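PDB 4B7X: probable oxidoreductase from Pseudomonas aeruginosa, which probably catalyses an NADP(H)-dependent oxidation or reduction as a member of the medium-chain dehydrogenase/reductase superfamily. Local coordinates for residues H[19-24]-H[252-257]; H[50-55]-H[321-326]; H[223-228]-H[245-250]. All blocks are in the same frame, centred on the assembly; numbering follows the deposited sequence.

Contact 1. Residues H[19-24]-H[252-257]; sequences GLPGRD and QYNNKE. With NAP (NADP nicotinamide-adenine-dinucleotide phosphate), chain T.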
loop_
_atom_site.group_PDB
_atom_site.type_symbol
_atom_site.label_atom_id
_atom_site.label_comp_id
_atom_site.label_asym_id
_atom_site.label_seq_id
_atom_site.Cartn_x
_atom_site.Cartn_y
_atom_site.Cartn_z
ATOM N N GLY H 19 1.714 16.357 22.589
ATOM C CA GLY H 19 0.509 15.774 22.002
ATOM C C GLY H 19 -0.254 16.813 21.209
ATOM O O GLY H 19 0.209 17.270 20.164
ATOM N N LEU H 20 -1.434 17.174 21.708
ATOM C CA LEU H 20 -2.179 18.297 21.163
ATOM C C LEU H 20 -1.383 19.566 21.477
ATOM O O LEU H 20 -0.900 19.725 22.599
ATOM C CB LEU H 20 -3.583 18.363 21.773
ATOM C CG LEU H 20 -4.687 19.069 20.976
ATOM C CD1 LEU H 20 -5.125 18.252 19.766
ATOM C CD2 LEU H 20 -5.879 19.365 21.874
ATOM N N PRO H 21 -1.204 20.451 20.478
ATOM C CA PRO H 21 -0.404 21.651 20.696
ATOM C C PRO H 21 -1.247 22.861 21.103
ATOM O O PRO H 21 -1.950 23.443 20.271
ATOM C CB PRO H 21 0.257 21.876 19.332
ATOM C CG PRO H 21 -0.594 21.140 18.338
ATOM C CD PRO H 21 -1.636 20.344 19.075
ATOM N N GLY H 22 -1.171 23.222 22.383
ATOM C CA GLY H 22 -1.913 24.360 22.922
ATOM C C GLY H 22 -1.091 25.635 22.962
ATOM O O GLY H 22 -0.186 25.832 22.147
ATOM N N ARG H 23 -1.401 26.505 23.917
ATOM C CA ARG H 23 -0.673 27.762 24.058
ATOM C C ARG H 23 0.769 27.501 24.510
ATOM O O ARG H 23 1.142 26.364 24.817
ATOM C CB ARG H 23 -1.416 28.717 25.003
ATOM C CG ARG H 23 -1.216 30.201 24.709
ATOM C CD ARG H 23 -1.470 30.542 23.243
ATOM N NE ARG H 23 -1.346 31.974 22.968
ATOM C CZ ARG H 23 -0.198 32.617 22.754
ATOM N NH1 ARG H 23 0.964 31.971 22.784
ATOM N NH2 ARG H 23 -0.211 33.923 22.511
ATOM N N ASP H 24 1.591 28.545 24.515
ATOM C CA ASP H 24 3.012 28.413 24.849
ATOM C C ASP H 24 3.773 27.576 23.817
ATOM O O ASP H 24 4.989 27.484 23.879
ATOM C CB ASP H 24 3.210 27.845 26.269
ATOM C CG ASP H 24 2.623 28.741 27.360
ATOM O OD1 ASP H 24 1.983 29.769 27.040
ATOM O OD2 ASP H 24 2.807 28.407 28.551
ATOM N N GLN H 252 -4.059 10.385 14.065
ATOM C CA GLN H 252 -2.756 10.039 14.652
ATOM C C GLN H 252 -1.825 11.237 14.868
ATOM O O GLN H 252 -0.805 11.090 15.542
ATOM C CB GLN H 252 -1.992 9.015 13.779
ATOM C CG GLN H 252 -2.757 7.770 13.347
ATOM C CD GLN H 252 -3.260 6.956 14.519
ATOM O OE1 GLN H 252 -2.474 6.396 15.281
ATOM N NE2 GLN H 252 -4.584 6.891 14.670
ATOM N N TYR H 253 -2.146 12.395 14.285
ATOM C CA TYR H 253 -1.188 13.528 14.227
ATOM C C TYR H 253 -0.774 14.072 15.592
ATOM O O TYR H 253 0.317 14.625 15.743
ATOM C CB TYR H 253 -1.708 14.693 13.366
ATOM C CG TYR H 253 -1.828 14.424 11.875
ATOM C CD1 TYR H 253 -1.212 13.318 11.272
ATOM C CD2 TYR H 253 -2.542 15.303 11.057
ATOM C CE1 TYR H 253 -1.338 13.081 9.907
ATOM C CE2 TYR H 253 -2.670 15.074 9.698
ATOM C CZ TYR H 253 -2.071 13.965 9.129
ATOM O OH TYR H 253 -2.200 13.765 7.781
ATOM N N ASN H 254 -1.654 13.912 16.575
ATOM C CA ASN H 254 -1.415 14.402 17.931
ATOM C C ASN H 254 -1.052 13.289 18.926
ATOM O O ASN H 254 -1.197 13.450 20.142
ATOM C CB ASN H 254 -2.621 15.228 18.397
ATOM C CG ASN H 254 -2.775 16.512 17.603
ATOM O OD1 ASN H 254 -1.922 17.391 17.673
ATOM N ND2 ASN H 254 -3.855 16.621 16.837
ATOM N N ASN H 255 -0.560 12.174 18.392
ATOM C CA ASN H 255 -0.160 11.033 19.207
ATOM C C ASN H 255 1.135 11.264 19.984
ATOM O O ASN H 255 2.176 11.600 19.407
ATOM C CB ASN H 255 -0.032 9.763 18.351
ATOM C CG ASN H 255 -1.376 9.117 18.034
ATOM O OD1 ASN H 255 -2.446 9.715 18.226
ATOM N ND2 ASN H 255 -1.325 7.883 17.537
ATOM N N LYS H 256 1.041 11.088 21.301
ATOM C CA LYS H 256 2.207 10.958 22.174
ATOM C C LYS H 256 2.754 9.553 21.963
ATOM O O LYS H 256 3.967 9.325 21.972
ATOM C CB LYS H 256 1.797 11.133 23.641
ATOM C CG LYS H 256 1.001 12.398 23.937
ATOM C CD LYS H 256 0.157 12.266 25.200
ATOM C CE LYS H 256 -1.094 11.418 24.986
ATOM N NZ LYS H 256 -2.047 12.013 24.003
ATOM N N GLU H 257 1.822 8.627 21.751
ATOM C CA GLU H 257 2.097 7.213 21.529
ATOM C C GLU H 257 2.420 6.910 20.054
ATOM O O GLU H 257 2.388 7.804 19.200
ATOM C CB GLU H 257 0.893 6.380 22.004
ATOM C CG GLU H 257 -0.366 6.474 21.130
ATOM C CD GLU H 257 -1.249 7.695 21.395
ATOM O OE1 GLU H 257 -0.851 8.609 22.150
ATOM O OE2 GLU H 257 -2.366 7.739 20.834
HETATM P PA NAP T . -10.531 18.660 7.172
HETATM O O1A NAP T . -11.384 19.760 6.375
HETATM O O2A NAP T . -10.921 17.290 6.755
HETATM O O5B NAP T . -10.659 18.911 8.738
HETATM C C5B NAP T . -10.194 17.873 9.611
HETATM C C4B NAP T . -11.289 16.817 9.852
HETATM O O4B NAP T . -10.656 15.617 10.334
HETATM C C3B NAP T . -12.200 17.246 11.015
HETATM O O3B NAP T . -13.296 18.049 10.519
HETATM C C2B NAP T . -12.712 15.914 11.540
HETATM O O2B NAP T . -13.868 15.582 10.803
HETATM C C1B NAP T . -11.660 14.895 11.112
HETATM N N9A NAP T . -11.003 14.300 12.276
HETATM C C8A NAP T . -10.158 14.917 13.113
HETATM N N7A NAP T . -9.746 14.047 14.041
HETATM C C5A NAP T . -10.327 12.879 13.781
HETATM C C6A NAP T . -10.286 11.637 14.386
HETATM N N6A NAP T . -9.535 11.450 15.462
HETATM N N1A NAP T . -11.011 10.630 13.876
HETATM C C2A NAP T . -11.760 10.811 12.797
HETATM N N3A NAP T . -11.827 11.984 12.183
HETATM C C4A NAP T . -11.122 13.033 12.659
HETATM O O3 NAP T . -8.979 18.905 6.815
HETATM P PN NAP T . -8.465 18.691 5.305
HETATM O O1N NAP T . -7.732 19.916 4.950
HETATM O O2N NAP T . -9.553 18.233 4.400
HETATM O O5D NAP T . -7.436 17.511 5.605
HETATM C C5D NAP T . -7.839 16.152 5.507
HETATM C C4D NAP T . -6.630 15.193 5.441
HETATM O O4D NAP T . -5.855 15.373 4.215
HETATM C C3D NAP T . -5.661 15.400 6.603
HETATM O O3D NAP T . -5.227 14.111 6.974
HETATM C C2D NAP T . -4.490 16.171 5.982
HETATM O O2D NAP T . -3.262 15.898 6.685
HETATM C C1D NAP T . -4.444 15.534 4.608
HETATM N N1N NAP T . -3.787 16.316 3.548
HETATM C C2N NAP T . -2.840 15.638 2.781
HETATM C C3N NAP T . -2.170 16.282 1.752
HETATM C C7N NAP T . -1.142 15.475 0.942
HETATM O O7N NAP T . -0.610 15.955 -0.050
HETATM N N7N NAP T . -0.943 14.218 1.356
HETATM C C4N NAP T . -2.475 17.620 1.475
HETATM C C5N NAP T . -3.434 18.305 2.236
HETATM C C6N NAP T . -4.099 17.660 3.274
HETATM P P2B NAP T . -15.132 14.907 11.536
HETATM O O1X NAP T . -14.541 13.745 12.476
HETATM O O2X NAP T . -15.720 16.056 12.510
HETATM O O3X NAP T . -16.116 14.465 10.537
#
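G19, L20 and P21 meet N254 and K256 in a small, partly buried loop-to-loop packing contact. It joins the connection between strands 7-13 and 26-32 to the long loop that follows strand 242-246 of the nucleotide-binding part. The CB of N254 points toward 19-24 and lies 3.9 Å from G19 O; CG, anti to the carbonyl carbon (chi1 -67°), is carried on to L20. The isobutyl group of L20 bends round to meet it, with L20 CD1 3.6 Å from N254 CG, while the ring of P21 crosses the asparagine side chain at about a right angle. K256, exposed to solvent, runs past the backbone of G19, its CG 3.9 Å from G19 CA. A type I turn shapes 252-257, closed by N255 N to Q252 O at 3.1 Å. Y253 heads the other way, and its OH forms a 2.6 Å hydrogen bond with NADP O2D, the ribose hydroxyl lying in the plane of the phenol at its edge. A249 N shares the same phenol oxygen. Such a loop, meeting the GroES-like domain on one side and the nicotinamide ribose on the other, belongs to the interdomain cofactor cleft of medium-chain dehydrogenases/reductases.

Contact 2. Residues H[50-55]-H[321-326]; sequences LDPAMR and LKLFSG. With NAP (NADP nicotinamide-adenine-dinucleotide phosphate), chain T.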
loop_
_atom_site.group_PDB
_atom_site.type_symbol
_atom_site.label_atom_id
_atom_site.label_comp_id
_atom_site.label_asym_id
_atom_site.label_seq_id
_atom_site.Cartn_x
_atom_site.Cartn_y
_atom_site.Cartn_z
ATOM N N LEU H 50 -5.647 27.082 7.320
ATOM C CA LEU H 50 -5.347 26.241 8.466
ATOM C C LEU H 50 -5.484 24.765 8.058
ATOM O O LEU H 50 -6.561 24.321 7.628
ATOM C CB LEU H 50 -6.247 26.597 9.649
ATOM C CG LEU H 50 -5.817 27.717 10.618
ATOM C CD1 LEU H 50 -5.151 28.915 9.952
ATOM C CD2 LEU H 50 -7.018 28.173 11.421
ATOM N N ASP H 51 -4.381 24.022 8.181
ATOM C CA ASP H 51 -4.275 22.665 7.626
ATOM C C ASP H 51 -3.763 21.667 8.658
ATOM O O ASP H 51 -2.897 21.995 9.467
ATOM C CB ASP H 51 -3.344 22.647 6.411
ATOM C CG ASP H 51 -3.821 23.551 5.281
ATOM O OD1 ASP H 51 -4.922 23.342 4.737
ATOM O OD2 ASP H 51 -3.065 24.461 4.896
ATOM N N PRO H 52 -4.299 20.436 8.631
ATOM C CA PRO H 52 -3.834 19.383 9.537
ATOM C C PRO H 52 -2.325 19.158 9.405
ATOM O O PRO H 52 -1.666 18.822 10.379
ATOM C CB PRO H 52 -4.604 18.144 9.060
ATOM C CG PRO H 52 -5.839 18.692 8.411
ATOM C CD PRO H 52 -5.396 19.973 7.758
ATOM N N ALA H 53 -1.785 19.371 8.211
ATOM C CA ALA H 53 -0.352 19.219 7.969
ATOM C C ALA H 53 0.510 20.101 8.881
ATOM O O ALA H 53 1.712 19.854 9.019
ATOM C CB ALA H 53 -0.028 19.489 6.499
ATOM N N MET H 54 -0.107 21.111 9.501
ATOM C CA MET H 54 0.595 22.048 10.382
ATOM C C MET H 54 1.213 21.345 11.578
ATOM O O MET H 54 2.347 21.641 11.963
ATOM C CB MET H 54 -0.336 23.165 10.859
ATOM C CG MET H 54 -0.392 24.353 9.916
ATOM S SD MET H 54 -1.730 25.495 10.303
ATOM C CE MET H 54 -1.287 26.909 9.294
ATOM N N ARG H 55 0.469 20.408 12.160
ATOM C CA ARG H 55 0.989 19.622 13.270
ATOM C C ARG H 55 2.312 18.946 12.927
ATOM O O ARG H 55 3.219 18.907 13.751
ATOM C CB ARG H 55 -0.034 18.597 13.746
ATOM C CG ARG H 55 -0.627 18.951 15.096
ATOM C CD ARG H 55 0.102 18.259 16.244
ATOM N NE ARG H 55 1.555 18.283 16.124
ATOM C CZ ARG H 55 2.393 17.734 16.999
ATOM N NH1 ARG H 55 1.932 17.119 18.084
ATOM N NH2 ARG H 55 3.703 17.812 16.790
ATOM N N LEU H 321 -6.910 24.191 16.549
ATOM C CA LEU H 321 -7.320 22.966 17.230
ATOM C C LEU H 321 -8.666 22.428 16.753
ATOM O O LEU H 321 -8.950 21.244 16.931
ATOM C CB LEU H 321 -7.295 23.152 18.753
ATOM C CG LEU H 321 -5.953 23.631 19.327
ATOM C CD1 LEU H 321 -5.936 23.507 20.845
ATOM C CD2 LEU H 321 -4.772 22.884 18.717
ATOM N N LYS H 322 -9.466 23.292 16.125
ATOM C CA LYS H 322 -10.775 22.922 15.567
ATOM C C LYS H 322 -10.703 21.764 14.558
ATOM O O LYS H 322 -11.643 20.970 14.445
ATOM C CB LYS H 322 -11.442 24.131 14.905
ATOM C CG LYS H 322 -11.982 25.182 15.867
ATOM C CD LYS H 322 -12.482 26.423 15.132
ATOM C CE LYS H 322 -13.726 26.137 14.300
ATOM N NZ LYS H 322 -14.258 27.333 13.585
ATOM N N LEU H 323 -9.594 21.676 13.825
ATOM C CA LEU H 323 -9.373 20.575 12.882
ATOM C C LEU H 323 -9.310 19.214 13.588
ATOM O O LEU H 323 -9.832 18.218 13.079
ATOM C CB LEU H 323 -8.094 20.802 12.063
ATOM C CG LEU H 323 -7.907 22.118 11.302
ATOM C CD1 LEU H 323 -6.456 22.246 10.892
ATOM C CD2 LEU H 323 -8.822 22.203 10.084
ATOM N N PHE H 324 -8.682 19.184 14.763
ATOM C CA PHE H 324 -8.495 17.934 15.507
ATOM C C PHE H 324 -9.658 17.565 16.434
ATOM O O PHE H 324 -9.749 16.429 16.898
ATOM C CB PHE H 324 -7.151 17.960 16.237
ATOM C CG PHE H 324 -6.022 18.457 15.371
ATOM C CD1 PHE H 324 -5.636 17.749 14.232
ATOM C CD2 PHE H 324 -5.363 19.646 15.671
ATOM C CE1 PHE H 324 -4.604 18.207 13.425
ATOM C CE2 PHE H 324 -4.328 20.106 14.868
ATOM C CZ PHE H 324 -3.950 19.388 13.743
ATOM N N SER H 325 -10.548 18.522 16.686
ATOM C CA SER H 325 -11.741 18.287 17.499
ATOM C C SER H 325 -12.969 18.071 16.615
ATOM O O SER H 325 -14.066 17.773 17.104
ATOM C CB SER H 325 -11.970 19.454 18.474
ATOM O OG SER H 325 -12.111 20.684 17.783
ATOM N N GLY H 326 -12.771 18.216 15.306
ATOM C CA GLY H 326 -13.854 18.074 14.336
ATOM C C GLY H 326 -14.834 19.229 14.370
ATOM O O GLY H 326 -15.971 19.101 13.897
HETATM P PA NAP T . -10.531 18.660 7.172
HETATM O O1A NAP T . -11.384 19.760 6.375
HETATM O O2A NAP T . -10.921 17.290 6.755
HETATM O O5B NAP T . -10.659 18.911 8.738
HETATM C C5B NAP T . -10.194 17.873 9.611
HETATM C C4B NAP T . -11.289 16.817 9.852
HETATM O O4B NAP T . -10.656 15.617 10.334
HETATM C C3B NAP T . -12.200 17.246 11.015
HETATM O O3B NAP T . -13.296 18.049 10.519
HETATM C C2B NAP T . -12.712 15.914 11.540
HETATM O O2B NAP T . -13.868 15.582 10.803
HETATM C C1B NAP T . -11.660 14.895 11.112
HETATM N N9A NAP T . -11.003 14.300 12.276
HETATM C C8A NAP T . -10.158 14.917 13.113
HETATM N N7A NAP T . -9.746 14.047 14.041
HETATM C C5A NAP T . -10.327 12.879 13.781
HETATM C C6A NAP T . -10.286 11.637 14.386
HETATM N N6A NAP T . -9.535 11.450 15.462
HETATM N N1A NAP T . -11.011 10.630 13.876
HETATM C C2A NAP T . -11.760 10.811 12.797
HETATM N N3A NAP T . -11.827 11.984 12.183
HETATM C C4A NAP T . -11.122 13.033 12.659
HETATM O O3 NAP T . -8.979 18.905 6.815
HETATM P PN NAP T . -8.465 18.691 5.305
HETATM O O1N NAP T . -7.732 19.916 4.950
HETATM O O2N NAP T . -9.553 18.233 4.400
HETATM O O5D NAP T . -7.436 17.511 5.605
HETATM C C5D NAP T . -7.839 16.152 5.507
HETATM C C4D NAP T . -6.630 15.193 5.441
HETATM O O4D NAP T . -5.855 15.373 4.215
HETATM C C3D NAP T . -5.661 15.400 6.603
HETATM O O3D NAP T . -5.227 14.111 6.974
HETATM C C2D NAP T . -4.490 16.171 5.982
HETATM O O2D NAP T . -3.262 15.898 6.685
HETATM C C1D NAP T . -4.444 15.534 4.608
HETATM N N1N NAP T . -3.787 16.316 3.548
HETATM C C2N NAP T . -2.840 15.638 2.781
HETATM C C3N NAP T . -2.170 16.282 1.752
HETATM C C7N NAP T . -1.142 15.475 0.942
HETATM O O7N NAP T . -0.610 15.955 -0.050
HETATM N N7N NAP T . -0.943 14.218 1.356
HETATM C C4N NAP T . -2.475 17.620 1.475
HETATM C C5N NAP T . -3.434 18.305 2.236
HETATM C C6N NAP T . -4.099 17.660 3.274
HETATM P P2B NAP T . -15.132 14.907 11.536
HETATM O O1X NAP T . -14.541 13.745 12.476
HETATM O O2X NAP T . -15.720 16.056 12.510
HETATM O O3X NAP T . -16.116 14.465 10.537
#
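L323, F324 and P52 carry this buried apolar contact, in which the short, weakly bonded helix about 322-325 lies against the D51-P52 peptide and R55 of helix 53-57. L323 points toward 50-55 and, nearly extended at chi2 (165°), settles its CD1 on that peptide, 3.5 Å from D51 C and 3.6 Å from P52 N, and also reaches P52 CD at 4.0 Å. F324 brings its ring to the helix that follows: CZ sits 3.6 Å from R55 CG, and P52 O lies near the ring plane, at its edge. Bends at chi2 and chi3 carry the guanidinium of R55 off, its plane 82° from that of the ring, and R55 NH1 makes a weak hydrogen bond to G19 O. P52 also faces the cofactor, its CG 3.4 Å from NADP O5D, while L323 O comes within 3.3 Å of NADP C3B. The two segments thus line the dinucleotide from its nicotinamide ribose (P52) to the 2'-phosphate (G326). Behind them L50 packs on helix 316-320 and on L332 of strand 331-335, which L323 also touches; D51 touches helix 132-145, and its carboxylate is held by S49 and by a salt bridge to K331.

Contact 3. Residues H[223-228]-H[245-250]; sequences FDNVGG and VLCGAI. With NAP (NADP nicotinamide-adenine-dinucleotide phosphate), chain T.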
loop_
_atom_site.group_PDB
_atom_site.type_symbol
_atom_site.label_atom_id
_atom_site.label_comp_id
_atom_site.label_asym_id
_atom_site.label_seq_id
_atom_site.Cartn_x
_atom_site.Cartn_y
_atom_site.Cartn_z
ATOM N N PHE H 223 -10.395 6.490 -0.055
ATOM C CA PHE H 223 -9.665 7.721 0.160
ATOM C C PHE H 223 -9.493 7.931 1.670
ATOM O O PHE H 223 -10.466 8.282 2.367
ATOM C CB PHE H 223 -10.465 8.876 -0.415
ATOM C CG PHE H 223 -9.651 10.105 -0.695
ATOM C CD1 PHE H 223 -9.192 10.915 0.345
ATOM C CD2 PHE H 223 -9.388 10.487 -2.008
ATOM C CE1 PHE H 223 -8.460 12.060 0.080
ATOM C CE2 PHE H 223 -8.663 11.637 -2.274
ATOM C CZ PHE H 223 -8.191 12.420 -1.230
ATOM N N ASP H 224 -8.281 7.704 2.177
ATOM C CA ASP H 224 -8.040 7.805 3.622
ATOM C C ASP H 224 -7.438 9.147 4.028
ATOM O O ASP H 224 -6.327 9.506 3.625
ATOM C CB ASP H 224 -7.177 6.654 4.138
ATOM C CG ASP H 224 -7.181 6.550 5.661
ATOM O OD1 ASP H 224 -8.038 7.192 6.335
ATOM O OD2 ASP H 224 -6.327 5.796 6.181
ATOM N N ASN H 225 -8.199 9.877 4.834
ATOM C CA ASN H 225 -7.782 11.162 5.386
ATOM C C ASN H 225 -7.492 11.030 6.893
ATOM O O ASN H 225 -6.975 11.958 7.515
ATOM C CB ASN H 225 -8.879 12.208 5.150
ATOM C CG ASN H 225 -8.856 12.786 3.739
ATOM O OD1 ASN H 225 -7.809 13.205 3.253
ATOM N ND2 ASN H 225 -10.018 12.827 3.082
ATOM N N VAL H 226 -7.804 9.864 7.461
ATOM C CA VAL H 226 -7.954 9.727 8.924
ATOM C C VAL H 226 -7.050 8.684 9.578
ATOM O O VAL H 226 -6.512 8.914 10.668
ATOM C CB VAL H 226 -9.438 9.452 9.312
ATOM C CG1 VAL H 226 -9.568 9.123 10.795
ATOM C CG2 VAL H 226 -10.308 10.654 8.968
ATOM N N GLY H 227 -6.880 7.542 8.916
ATOM C CA GLY H 227 -6.082 6.455 9.463
ATOM C C GLY H 227 -6.777 5.828 10.662
ATOM O O GLY H 227 -8.006 5.809 10.737
ATOM N N GLY H 228 -5.981 5.305 11.588
ATOM C CA GLY H 228 -6.492 4.704 12.814
ATOM C C GLY H 228 -7.394 3.508 12.585
ATOM O O GLY H 228 -7.232 2.771 11.606
ATOM N N VAL H 245 -5.997 5.108 -1.259
ATOM C CA VAL H 245 -5.190 6.316 -1.330
ATOM C C VAL H 245 -4.853 6.831 0.073
ATOM O O VAL H 245 -5.745 7.265 0.815
ATOM C CB VAL H 245 -5.875 7.414 -2.155
ATOM C CG1 VAL H 245 -4.963 8.624 -2.290
ATOM C CG2 VAL H 245 -6.252 6.887 -3.532
ATOM N N LEU H 246 -3.568 6.784 0.435
ATOM C CA LEU H 246 -3.121 7.376 1.701
ATOM C C LEU H 246 -2.876 8.866 1.550
ATOM O O LEU H 246 -1.799 9.310 1.115
ATOM C CB LEU H 246 -1.853 6.713 2.228
ATOM C CG LEU H 246 -1.900 5.297 2.783
ATOM C CD1 LEU H 246 -0.611 5.058 3.562
ATOM C CD2 LEU H 246 -3.122 5.009 3.658
ATOM N N CYS H 247 -3.871 9.646 1.913
ATOM C CA CYS H 247 -3.756 11.096 1.829
ATOM C C CYS H 247 -3.338 11.673 3.186
ATOM O O CYS H 247 -2.498 12.561 3.248
ATOM C CB CYS H 247 -5.068 11.699 1.331
ATOM S SG CYS H 247 -5.109 13.502 1.240
ATOM N N GLY H 248 -3.891 11.132 4.268
ATOM C CA GLY H 248 -3.561 11.593 5.613
ATOM C C GLY H 248 -3.943 10.607 6.701
ATOM O O GLY H 248 -4.521 9.551 6.424
ATOM N N ALA H 249 -3.606 10.954 7.943
ATOM C CA ALA H 249 -3.935 10.143 9.110
ATOM C C ALA H 249 -4.187 11.044 10.314
ATOM O O ALA H 249 -3.538 10.926 11.363
ATOM C CB ALA H 249 -2.836 9.129 9.401
ATOM N N ILE H 250 -5.160 11.935 10.161
ATOM C CA ILE H 250 -5.427 12.961 11.158
ATOM C C ILE H 250 -5.674 12.409 12.566
ATOM O O ILE H 250 -5.337 13.075 13.550
ATOM C CB ILE H 250 -6.545 13.929 10.709
ATOM C CG1 ILE H 250 -6.634 15.144 11.649
ATOM C CG2 ILE H 250 -7.882 13.211 10.552
ATOM C CD1 ILE H 250 -7.327 16.350 11.038
HETATM P PA NAP T . -10.531 18.660 7.172
HETATM O O1A NAP T . -11.384 19.760 6.375
HETATM O O2A NAP T . -10.921 17.290 6.755
HETATM O O5B NAP T . -10.659 18.911 8.738
HETATM C C5B NAP T . -10.194 17.873 9.611
HETATM C C4B NAP T . -11.289 16.817 9.852
HETATM O O4B NAP T . -10.656 15.617 10.334
HETATM C C3B NAP T . -12.200 17.246 11.015
HETATM O O3B NAP T . -13.296 18.049 10.519
HETATM C C2B NAP T . -12.712 15.914 11.540
HETATM O O2B NAP T . -13.868 15.582 10.803
HETATM C C1B NAP T . -11.660 14.895 11.112
HETATM N N9A NAP T . -11.003 14.300 12.276
HETATM C C8A NAP T . -10.158 14.917 13.113
HETATM N N7A NAP T . -9.746 14.047 14.041
HETATM C C5A NAP T . -10.327 12.879 13.781
HETATM C C6A NAP T . -10.286 11.637 14.386
HETATM N N6A NAP T . -9.535 11.450 15.462
HETATM N N1A NAP T . -11.011 10.630 13.876
HETATM C C2A NAP T . -11.760 10.811 12.797
HETATM N N3A NAP T . -11.827 11.984 12.183
HETATM C C4A NAP T . -11.122 13.033 12.659
HETATM O O3 NAP T . -8.979 18.905 6.815
HETATM P PN NAP T . -8.465 18.691 5.305
HETATM O O1N NAP T . -7.732 19.916 4.950
HETATM O O2N NAP T . -9.553 18.233 4.400
HETATM O O5D NAP T . -7.436 17.511 5.605
HETATM C C5D NAP T . -7.839 16.152 5.507
HETATM C C4D NAP T . -6.630 15.193 5.441
HETATM O O4D NAP T . -5.855 15.373 4.215
HETATM C C3D NAP T . -5.661 15.400 6.603
HETATM O O3D NAP T . -5.227 14.111 6.974
HETATM C C2D NAP T . -4.490 16.171 5.982
HETATM O O2D NAP T . -3.262 15.898 6.685
HETATM C C1D NAP T . -4.444 15.534 4.608
HETATM N N1N NAP T . -3.787 16.316 3.548
HETATM C C2N NAP T . -2.840 15.638 2.781
HETATM C C3N NAP T . -2.170 16.282 1.752
HETATM C C7N NAP T . -1.142 15.475 0.942
HETATM O O7N NAP T . -0.610 15.955 -0.050
HETATM N N7N NAP T . -0.943 14.218 1.356
HETATM C C4N NAP T . -2.475 17.620 1.475
HETATM C C5N NAP T . -3.434 18.305 2.236
HETATM C C6N NAP T . -4.099 17.660 3.274
HETATM P P2B NAP T . -15.132 14.907 11.536
HETATM O O1X NAP T . -14.541 13.745 12.476
HETATM O O2X NAP T . -15.720 16.056 12.510
HETATM O O3X NAP T . -16.116 14.465 10.537
HETATM O O HOH W 1 -3.872 6.689 6.962
#
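D224 is bonded twice over at two separate oxygens. Its carbonyl O accepts from two successive amides across the contact, C247 N and G248 N, both at 3.0 Å, the first in the carbonyl plane and the second tilted 16° from it. Its carboxylate OD1 accepts two more at 2.9 Å: V226 N, from above the carboxylate plane, closes an Asx turn, and G227 N, on the syn side and from the same face, completes the Asx motif. CG stands anti to the D224 backbone N (chi1 -167°), which brings the carboxylate to these amides, and S156 OG also binds OD1. A water links OD2 to G248 O. Parallel pairing precedes this, with D224 N donating to V245 O at 2.9 Å. Beyond the strand ends two carbonyls, of N225 and C247, bond the cofactor. NADP O3D donates to N225 O at 2.8 Å, and I250 N shares that oxygen; C247 O accepts NADP N7N at 3.0 Å. G248, with no side chain, lets O3D lie against its CA. F223 CE1 rests on C247 CB, and C247 SG lies obliquely to the ring. Strands 219-224 and 242-246 flank helix 228-235 as a beta-alpha-beta crossover of the Rossmann fold. Strand 152-155 adjoins the first and 274-277 the second; helices 132-145 and 161-172 pack on F223, and Y265 and L266 of the second subunit reach L246 and A249.

Overall arrangement
All three contacts touch the same NADP, but at different depths. Contact 3 is core: it lies at the ends of two adjacent parallel strands of the Rossmann sheet and in the loops that follow, and backbone hydrogen bonds dominate it. Contact 2, also buried, is held by apolar side chains and brings two short helical turns together beside the dinucleotide. Contact 1 is smaller and reaches the surface, a packing of loops in which the cofactor bond comes from a tyrosine side chain, where contact 3 uses main-chain carbonyls. R55 ties contact 1 to contact 2, running between the G19 carbonyl and the F324 ring. I250 of contact 3 packs on P52 and F324 of contact 2.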